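Long-range contacts in (5-formylfuran-3-yl)methyl phosphate transaminase (Methanococcus jannaschii, PDB 2Z61), which catalyses the pyridoxal phosphate-dependent amino transfer from alanine to a furaldehyde phosphate, yielding a precursor of the furan in methanofuran: residues H33-E38 with A331-I336; K45-E50 with L264-K269. All coordinates share one frame; numbering follows the deposited sequence.

Contact 1. Residues H33-E38 with A331-I336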
ATOM      1  N   HIS A  33     -24.972  -2.450  14.621  1.00 38.19           N
ATOM      2  CA  HIS A  33     -24.128  -1.753  13.657  1.00 37.98           C
ATOM      3  C   HIS A  33     -24.682  -1.672  12.228  1.00 37.33           C
ATOM      4  O   HIS A  33     -24.749  -2.678  11.513  1.00 37.36           O
ATOM      5  CB  HIS A  33     -22.752  -2.417  13.626  1.00 37.63           C
ATOM      6  CG  HIS A  33     -21.966  -2.235  14.885  1.00 37.33           C
ATOM      7  ND1 HIS A  33     -21.227  -1.102  15.145  1.00 37.68           N
ATOM      8  CD2 HIS A  33     -21.815  -3.039  15.965  1.00 34.53           C
ATOM      9  CE1 HIS A  33     -20.651  -1.216  16.329  1.00 35.22           C
ATOM     10  NE2 HIS A  33     -20.991  -2.382  16.847  1.00 32.69           N
ATOM     11  N   LEU A  34     -25.072  -0.467  11.821  1.00 35.01           N
ATOM     12  CA  LEU A  34     -25.583  -0.236  10.476  1.00 35.48           C
ATOM     13  C   LEU A  34     -24.710   0.819   9.821  1.00 33.84           C
ATOM     14  O   LEU A  34     -25.181   1.612   9.007  1.00 34.21           O
ATOM     15  CB  LEU A  34     -27.028   0.252  10.515  1.00 36.55           C
ATOM     16  CG  LEU A  34     -28.054  -0.702  11.123  1.00 40.27           C
ATOM     17  CD1 LEU A  34     -29.446  -0.132  10.912  1.00 40.86           C
ATOM     18  CD2 LEU A  34     -27.935  -2.071  10.467  1.00 40.55           C
ATOM     19  N   GLU A  35     -23.435   0.821  10.193  1.00 33.70           N
ATOM     20  CA  GLU A  35     -22.470   1.781   9.668  1.00 35.83           C
ATOM     21  C   GLU A  35     -21.248   1.062   9.094  1.00 35.42           C
ATOM     22  O   GLU A  35     -20.263   1.700   8.724  1.00 36.66           O
ATOM     23  CB  GLU A  35     -22.019   2.733  10.784  1.00 36.24           C
ATOM     24  CG  GLU A  35     -20.886   2.192  11.674  1.00 38.10           C
ATOM     25  CD  GLU A  35     -21.296   1.015  12.557  1.00 36.57           C
ATOM     26  OE1 GLU A  35     -22.284   0.329  12.241  1.00 36.66           O
ATOM     27  OE2 GLU A  35     -20.614   0.769  13.572  1.00 38.02           O
ATOM     28  N   ILE A  36     -21.326  -0.264   9.020  1.00 35.75           N
ATOM     29  CA  ILE A  36     -20.231  -1.094   8.515  1.00 35.91           C
ATOM     30  C   ILE A  36     -19.980  -0.907   7.021  1.00 33.37           C
ATOM     31  O   ILE A  36     -20.887  -1.065   6.208  1.00 32.49           O
ATOM     32  CB  ILE A  36     -20.514  -2.584   8.784  1.00 40.55           C
ATOM     33  CG1 ILE A  36     -20.765  -2.796  10.280  1.00 43.11           C
ATOM     34  CG2 ILE A  36     -19.340  -3.438   8.319  1.00 39.88           C
ATOM     35  CD1 ILE A  36     -21.377  -4.145  10.622  1.00 43.69           C
ATOM     36  N   GLY A  37     -18.737  -0.588   6.673  1.00 30.15           N
ATOM     37  CA  GLY A  37     -18.382  -0.366   5.283  1.00 29.59           C
ATOM     38  C   GLY A  37     -17.809  -1.560   4.543  1.00 29.13           C
ATOM     39  O   GLY A  37     -17.295  -1.410   3.433  1.00 30.09           O
ATOM     40  N   GLU A  38     -17.880  -2.743   5.146  1.00 27.98           N
ATOM     41  CA  GLU A  38     -17.379  -3.948   4.497  1.00 28.06           C
ATOM     42  C   GLU A  38     -18.381  -5.085   4.653  1.00 28.29           C
ATOM     43  O   GLU A  38     -19.117  -5.140   5.629  1.00 27.74           O
ATOM     44  CB  GLU A  38     -16.019  -4.366   5.077  1.00 31.77           C
ATOM     45  CG  GLU A  38     -16.034  -4.840   6.521  1.00 27.20           C
ATOM     46  CD  GLU A  38     -14.662  -5.326   6.985  1.00 34.60           C
ATOM     47  OE1 GLU A  38     -14.219  -4.908   8.073  1.00 35.29           O
ATOM     48  OE2 GLU A  38     -14.030  -6.129   6.266  1.00 37.53           O
ATOM     49  N   ALA A 331     -26.182   2.293  15.574  1.00 39.56           N
ATOM     50  CA  ALA A 331     -25.135   3.065  14.913  1.00 38.23           C
ATOM     51  C   ALA A 331     -25.402   3.335  13.430  1.00 38.13           C
ATOM     52  O   ALA A 331     -25.483   2.410  12.618  1.00 36.85           O
ATOM     53  CB  ALA A 331     -23.795   2.349  15.080  1.00 39.02           C
ATOM     54  N   LEU A 332     -25.534   4.614  13.095  1.00 37.44           N
ATOM     55  CA  LEU A 332     -25.775   5.057  11.723  1.00 39.23           C
ATOM     56  C   LEU A 332     -24.708   6.080  11.367  1.00 37.12           C
ATOM     57  O   LEU A 332     -24.107   6.687  12.247  1.00 36.50           O
ATOM     58  CB  LEU A 332     -27.158   5.717  11.589  1.00 39.35           C
ATOM     59  CG  LEU A 332     -28.407   4.840  11.632  1.00 42.31           C
ATOM     60  CD1 LEU A 332     -29.626   5.695  11.343  1.00 39.68           C
ATOM     61  CD2 LEU A 332     -28.295   3.725  10.608  1.00 43.01           C
ATOM     62  N   THR A 333     -24.492   6.282  10.072  1.00 37.15           N
ATOM     63  CA  THR A 333     -23.494   7.231   9.603  1.00 38.36           C
ATOM     64  C   THR A 333     -24.128   8.537   9.136  1.00 38.53           C
ATOM     65  O   THR A 333     -24.979   8.533   8.251  1.00 38.35           O
ATOM     66  CB  THR A 333     -22.699   6.645   8.428  1.00 38.92           C
ATOM     67  OG1 THR A 333     -22.148   5.375   8.811  1.00 36.16           O
ATOM     68  CG2 THR A 333     -21.575   7.599   8.012  1.00 38.31           C
ATOM     69  N   PRO A 334     -23.720   9.673   9.730  1.00 40.20           N
ATOM     70  CA  PRO A 334     -24.266  10.979   9.343  1.00 40.09           C
ATOM     71  C   PRO A 334     -23.931  11.325   7.891  1.00 39.06           C
ATOM     72  O   PRO A 334     -22.778  11.248   7.473  1.00 39.90           O
ATOM     73  CB  PRO A 334     -23.626  11.935  10.350  1.00 39.58           C
ATOM     74  CG  PRO A 334     -22.348  11.243  10.724  1.00 44.35           C
ATOM     75  CD  PRO A 334     -22.782   9.808  10.856  1.00 41.63           C
ATOM     76  N   GLY A 335     -24.951  11.711   7.133  1.00 38.45           N
ATOM     77  CA  GLY A 335     -24.766  12.033   5.731  1.00 37.37           C
ATOM     78  C   GLY A 335     -23.812  13.163   5.405  1.00 37.47           C
ATOM     79  O   GLY A 335     -23.124  13.112   4.387  1.00 36.30           O
ATOM     80  N   ILE A 336     -23.775  14.182   6.257  1.00 38.30           N
ATOM     81  CA  ILE A 336     -22.910  15.345   6.050  1.00 37.57           C
ATOM     82  C   ILE A 336     -21.460  14.964   5.750  1.00 36.77           C
ATOM     83  O   ILE A 336     -20.746  15.699   5.071  1.00 37.84           O
ATOM     84  CB  ILE A 336     -22.938  16.284   7.291  1.00 38.80           C
ATOM     85  CG1 ILE A 336     -22.124  17.552   7.022  1.00 40.99           C
ATOM     86  CG2 ILE A 336     -22.384  15.556   8.511  1.00 34.99           C
ATOM     87  CD1 ILE A 336     -22.642  18.391   5.868  1.00 43.93           C
TER
HETATM   88  O   HOH W   1     -19.760   4.854   8.827  1.00 49.53           O

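Contact 2. Residues K45-E50 with L264-K269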
ATOM      1  N   LYS A  45     -14.865 -20.144   0.154  1.00 29.05           N
ATOM      2  CA  LYS A  45     -14.025 -21.301   0.449  1.00 28.77           C
ATOM      3  C   LYS A  45     -12.932 -21.643  -0.553  1.00 27.23           C
ATOM      4  O   LYS A  45     -11.784 -21.847  -0.168  1.00 25.42           O
ATOM      5  CB  LYS A  45     -14.899 -22.540   0.677  1.00 32.30           C
ATOM      6  CG  LYS A  45     -14.154 -23.704   1.313  1.00 34.21           C
ATOM      7  CD  LYS A  45     -15.030 -24.945   1.405  1.00 40.37           C
ATOM      8  CE  LYS A  45     -14.307 -26.087   2.110  1.00 39.45           C
ATOM      9  NZ  LYS A  45     -14.137 -25.820   3.558  1.00 43.95           N
ATOM     10  N   PRO A  46     -13.268 -21.745  -1.848  1.00 25.73           N
ATOM     11  CA  PRO A  46     -12.198 -22.071  -2.792  1.00 24.53           C
ATOM     12  C   PRO A  46     -11.044 -21.071  -2.779  1.00 25.43           C
ATOM     13  O   PRO A  46      -9.906 -21.437  -3.079  1.00 21.14           O
ATOM     14  CB  PRO A  46     -12.923 -22.151  -4.141  1.00 22.74           C
ATOM     15  CG  PRO A  46     -14.229 -21.459  -3.906  1.00 28.78           C
ATOM     16  CD  PRO A  46     -14.582 -21.787  -2.503  1.00 26.21           C
ATOM     17  N   ILE A  47     -11.334 -19.820  -2.423  1.00 24.92           N
ATOM     18  CA  ILE A  47     -10.298 -18.791  -2.357  1.00 22.01           C
ATOM     19  C   ILE A  47      -9.457 -19.018  -1.104  1.00 21.75           C
ATOM     20  O   ILE A  47      -8.227 -18.981  -1.157  1.00 21.20           O
ATOM     21  CB  ILE A  47     -10.901 -17.357  -2.325  1.00 21.62           C
ATOM     22  CG1 ILE A  47     -11.603 -17.056  -3.657  1.00 19.93           C
ATOM     23  CG2 ILE A  47      -9.792 -16.333  -2.076  1.00 17.11           C
ATOM     24  CD1 ILE A  47     -12.370 -15.747  -3.685  1.00 23.72           C
ATOM     25  N   VAL A  48     -10.123 -19.267   0.020  1.00 21.18           N
ATOM     26  CA  VAL A  48      -9.424 -19.521   1.278  1.00 21.14           C
ATOM     27  C   VAL A  48      -8.477 -20.721   1.146  1.00 23.64           C
ATOM     28  O   VAL A  48      -7.306 -20.645   1.548  1.00 24.19           O
ATOM     29  CB  VAL A  48     -10.427 -19.797   2.437  1.00 23.48           C
ATOM     30  CG1 VAL A  48      -9.695 -20.392   3.651  1.00 22.04           C
ATOM     31  CG2 VAL A  48     -11.132 -18.506   2.836  1.00 21.80           C
ATOM     32  N   ASP A  49      -8.972 -21.821   0.572  1.00 23.56           N
ATOM     33  CA  ASP A  49      -8.143 -23.026   0.414  1.00 24.95           C
ATOM     34  C   ASP A  49      -6.923 -22.789  -0.475  1.00 23.41           C
ATOM     35  O   ASP A  49      -5.843 -23.308  -0.209  1.00 26.64           O
ATOM     36  CB  ASP A  49      -8.974 -24.198  -0.139  1.00 25.69           C
ATOM     37  CG  ASP A  49     -10.117 -24.604   0.795  1.00 28.80           C
ATOM     38  OD1 ASP A  49     -10.039 -24.306   2.000  1.00 27.78           O
ATOM     39  OD2 ASP A  49     -11.089 -25.232   0.334  1.00 32.79           O
ATOM     40  N   GLU A  50      -7.091 -21.999  -1.528  1.00 23.55           N
ATOM     41  CA  GLU A  50      -5.988 -21.704  -2.429  1.00 21.24           C
ATOM     42  C   GLU A  50      -4.927 -20.884  -1.686  1.00 24.13           C
ATOM     43  O   GLU A  50      -3.730 -20.994  -1.963  1.00 26.09           O
ATOM     44  CB  GLU A  50      -6.511 -20.934  -3.644  1.00 25.39           C
ATOM     45  CG  GLU A  50      -5.557 -20.880  -4.815  1.00 26.73           C
ATOM     46  CD  GLU A  50      -4.992 -22.249  -5.154  1.00 30.82           C
ATOM     47  OE1 GLU A  50      -5.739 -23.245  -5.017  1.00 31.54           O
ATOM     48  OE2 GLU A  50      -3.812 -22.327  -5.564  1.00 32.15           O
ATOM     49  N   LEU A 264      -6.927 -16.319  -7.925  1.00 28.16           N
ATOM     50  CA  LEU A 264      -7.135 -17.092  -9.148  1.00 30.45           C
ATOM     51  C   LEU A 264      -8.397 -17.942  -9.015  1.00 30.70           C
ATOM     52  O   LEU A 264      -9.113 -18.159  -9.990  1.00 33.61           O
ATOM     53  CB  LEU A 264      -5.932 -17.998  -9.430  1.00 29.60           C
ATOM     54  CG  LEU A 264      -4.607 -17.308  -9.755  1.00 30.68           C
ATOM     55  CD1 LEU A 264      -3.485 -18.333  -9.779  1.00 29.58           C
ATOM     56  CD2 LEU A 264      -4.714 -16.595 -11.088  1.00 32.74           C
ATOM     57  N   LYS A 265      -8.681 -18.405  -7.800  1.00 30.03           N
ATOM     58  CA  LYS A 265      -9.862 -19.226  -7.564  1.00 31.55           C
ATOM     59  C   LYS A 265     -11.182 -18.444  -7.529  1.00 32.36           C
ATOM     60  O   LYS A 265     -12.257 -19.027  -7.409  1.00 29.28           O
ATOM     61  CB  LYS A 265      -9.689 -20.025  -6.268  1.00 33.41           C
ATOM     62  CG  LYS A 265      -8.653 -21.138  -6.379  1.00 32.68           C
ATOM     63  CD  LYS A 265      -9.073 -22.154  -7.436  1.00 38.00           C
ATOM     64  CE  LYS A 265      -7.963 -23.151  -7.730  1.00 42.46           C
ATOM     65  NZ  LYS A 265      -6.822 -22.525  -8.452  1.00 48.02           N
ATOM     66  N   ALA A 266     -11.103 -17.124  -7.650  1.00 32.41           N
ATOM     67  CA  ALA A 266     -12.311 -16.310  -7.623  1.00 33.95           C
ATOM     68  C   ALA A 266     -13.146 -16.509  -8.887  1.00 33.68           C
ATOM     69  O   ALA A 266     -14.338 -16.226  -8.896  1.00 33.34           O
ATOM     70  CB  ALA A 266     -11.947 -14.838  -7.468  1.00 33.36           C
ATOM     71  N   PHE A 267     -12.516 -17.006  -9.946  1.00 35.00           N
ATOM     72  CA  PHE A 267     -13.209 -17.213 -11.213  1.00 37.62           C
ATOM     73  C   PHE A 267     -13.626 -18.661 -11.424  1.00 39.80           C
ATOM     74  O   PHE A 267     -13.848 -19.091 -12.550  1.00 41.29           O
ATOM     75  CB  PHE A 267     -12.317 -16.765 -12.373  1.00 35.39           C
ATOM     76  CG  PHE A 267     -11.719 -15.400 -12.180  1.00 37.13           C
ATOM     77  CD1 PHE A 267     -10.421 -15.257 -11.698  1.00 35.17           C
ATOM     78  CD2 PHE A 267     -12.464 -14.255 -12.453  1.00 36.33           C
ATOM     79  CE1 PHE A 267      -9.870 -13.994 -11.489  1.00 34.43           C
ATOM     80  CE2 PHE A 267     -11.923 -12.987 -12.247  1.00 36.70           C
ATOM     81  CZ  PHE A 267     -10.621 -12.856 -11.763  1.00 35.12           C
ATOM     82  N   GLU A 268     -13.735 -19.405 -10.332  1.00 41.51           N
ATOM     83  CA  GLU A 268     -14.125 -20.804 -10.388  1.00 41.60           C
ATOM     84  C   GLU A 268     -15.642 -20.918 -10.268  1.00 39.82           C
ATOM     85  O   GLU A 268     -16.293 -20.053  -9.670  1.00 36.54           O
ATOM     86  CB  GLU A 268     -13.463 -21.568  -9.242  1.00 47.68           C
ATOM     87  CG  GLU A 268     -12.864 -22.909  -9.634  1.00 54.65           C
ATOM     88  CD  GLU A 268     -11.675 -22.766 -10.567  1.00 58.74           C
ATOM     89  OE1 GLU A 268     -11.056 -23.798 -10.907  1.00 61.60           O
ATOM     90  OE2 GLU A 268     -11.359 -21.624 -10.961  1.00 61.61           O
ATOM     91  N   LYS A 269     -16.197 -21.983 -10.839  1.00 37.94           N
ATOM     92  CA  LYS A 269     -17.635 -22.222 -10.791  1.00 37.62           C
ATOM     93  C   LYS A 269     -18.118 -22.221  -9.351  1.00 35.05           C
ATOM     94  O   LYS A 269     -19.082 -21.541  -9.015  1.00 36.02           O
ATOM     95  CB  LYS A 269     -17.978 -23.574 -11.418  1.00 43.55           C
ATOM     96  CG  LYS A 269     -17.618 -23.713 -12.888  1.00 51.28           C
ATOM     97  CD  LYS A 269     -18.449 -22.800 -13.774  1.00 55.99           C
ATOM     98  CE  LYS A 269     -18.116 -23.036 -15.243  1.00 60.67           C
ATOM     99  NZ  LYS A 269     -18.886 -22.142 -16.151  1.00 63.42           N
TER

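Contact 1. Residues H33-E38 with A331-I336
Leu-34 and Ala-331 share the hydrogen bond that spans the two segments: Leu-34 N donates to Ala-331 O over 3.0 Å. It continues the parallel bridge of His-33 with Ala-331, whose backbone also bonds to Ile-32.

On the face that carries the side chains of His-33 and Ala-331, a second polar link, within residues 33-38, sits beside Ala-331. Glu-35 CG lies between its own N and carbonyl carbon (chi1 84°), and a bend at chi2 folds the carboxylate back toward His-33. His-33 ND1 donates to the syn lone pair of Glu-35 OE2 at a short 2.5 Å, nearly in the ring plane, while NE2 bonds to Glu-25. Ring rotation is thus fixed from two sides. The Ala-331 methyl packs 3.8 Å from Glu-35 CD, a place for a small residue.

Apolar contact forms between the leucines, which run side by side in the same direction, Leu-34 CB meeting Leu-332 CD2 at 3.7 Å. Leu-332 also reaches Phe-320 and Leu-324 of helix 317-328.

Farther along, Thr-333 OG1 lies 3.3 Å from Glu-35 CB. A water that donates to Glu-35 O lies beside this hydroxyl, though its link to the threonine is doubtful.

Such a short parallel pairing of N- and C-terminal segments belongs to the small domain of fold-type I aminotransferases, which both ends of the chain build.

Contact 2. Residues K45-E50 with L264-K269
Ile-47 and Glu-50 of helix 45-56 meet Lys-265 and Ala-266 in the turn between helices 257-263 and 269-295, a side-chain contact with no hydrogen bond across it. It is greasy on one flank and charged on the other. On the apolar flank, Ile-47 CD1 rests 3.9 Å from Ala-266 CB; the branched chain also touches Met-226 and Trp-229, so a bulky aliphatic residue suits this buried place, and the short alanine lets the turn come close.

Pro-46 lacks an amide hydrogen, which costs nothing in the first turn of a helix. Lys-265 CB makes a van der Waals contact of 3.5 Å with Pro-46 O; within the helix this oxygen accepts from Glu-50 N.

On the charged flank the long chains of Glu-50 and Lys-265 cross at about a right angle, with their CG atoms 3.5 Å apart. Glu-50 CG is anti to its backbone N (chi1 -165°), which carries the carboxylate across to the lysine. OE1 of Glu-50 lies 3.7 Å from Lys-265 NZ, a long salt bridge.

An alanine in place of Glu-50 would probably leave the Lys-265 ammonium without this countercharge and its methylenes freer to turn. Methylene packing and a loose ion pair, rather than directed bonds, thus join helix and turn.

Overall arrangement
From the N terminus the chain passes through residues 33-38, then enters helix 45-56 at 45-50, and only much later returns to each. Contact 2 closes first, when 264-269 comes back to that helix; the long loop between holds the whole seven-stranded mixed sheet and Lys-222, the lysine that carries the pyridoxal phosphate. Contact 1 closes last, when 331-336 reaches 33-38, so the two loops nest without crossing. Contact 1 ties the end of strand 32-33 and the loop after it to strands 330-331 and 333-334, and contact 2 ties the first turn of helix 45-56 to the turn between helices 257-263 and 269-295. Their centres are 30 Å apart and they do not touch.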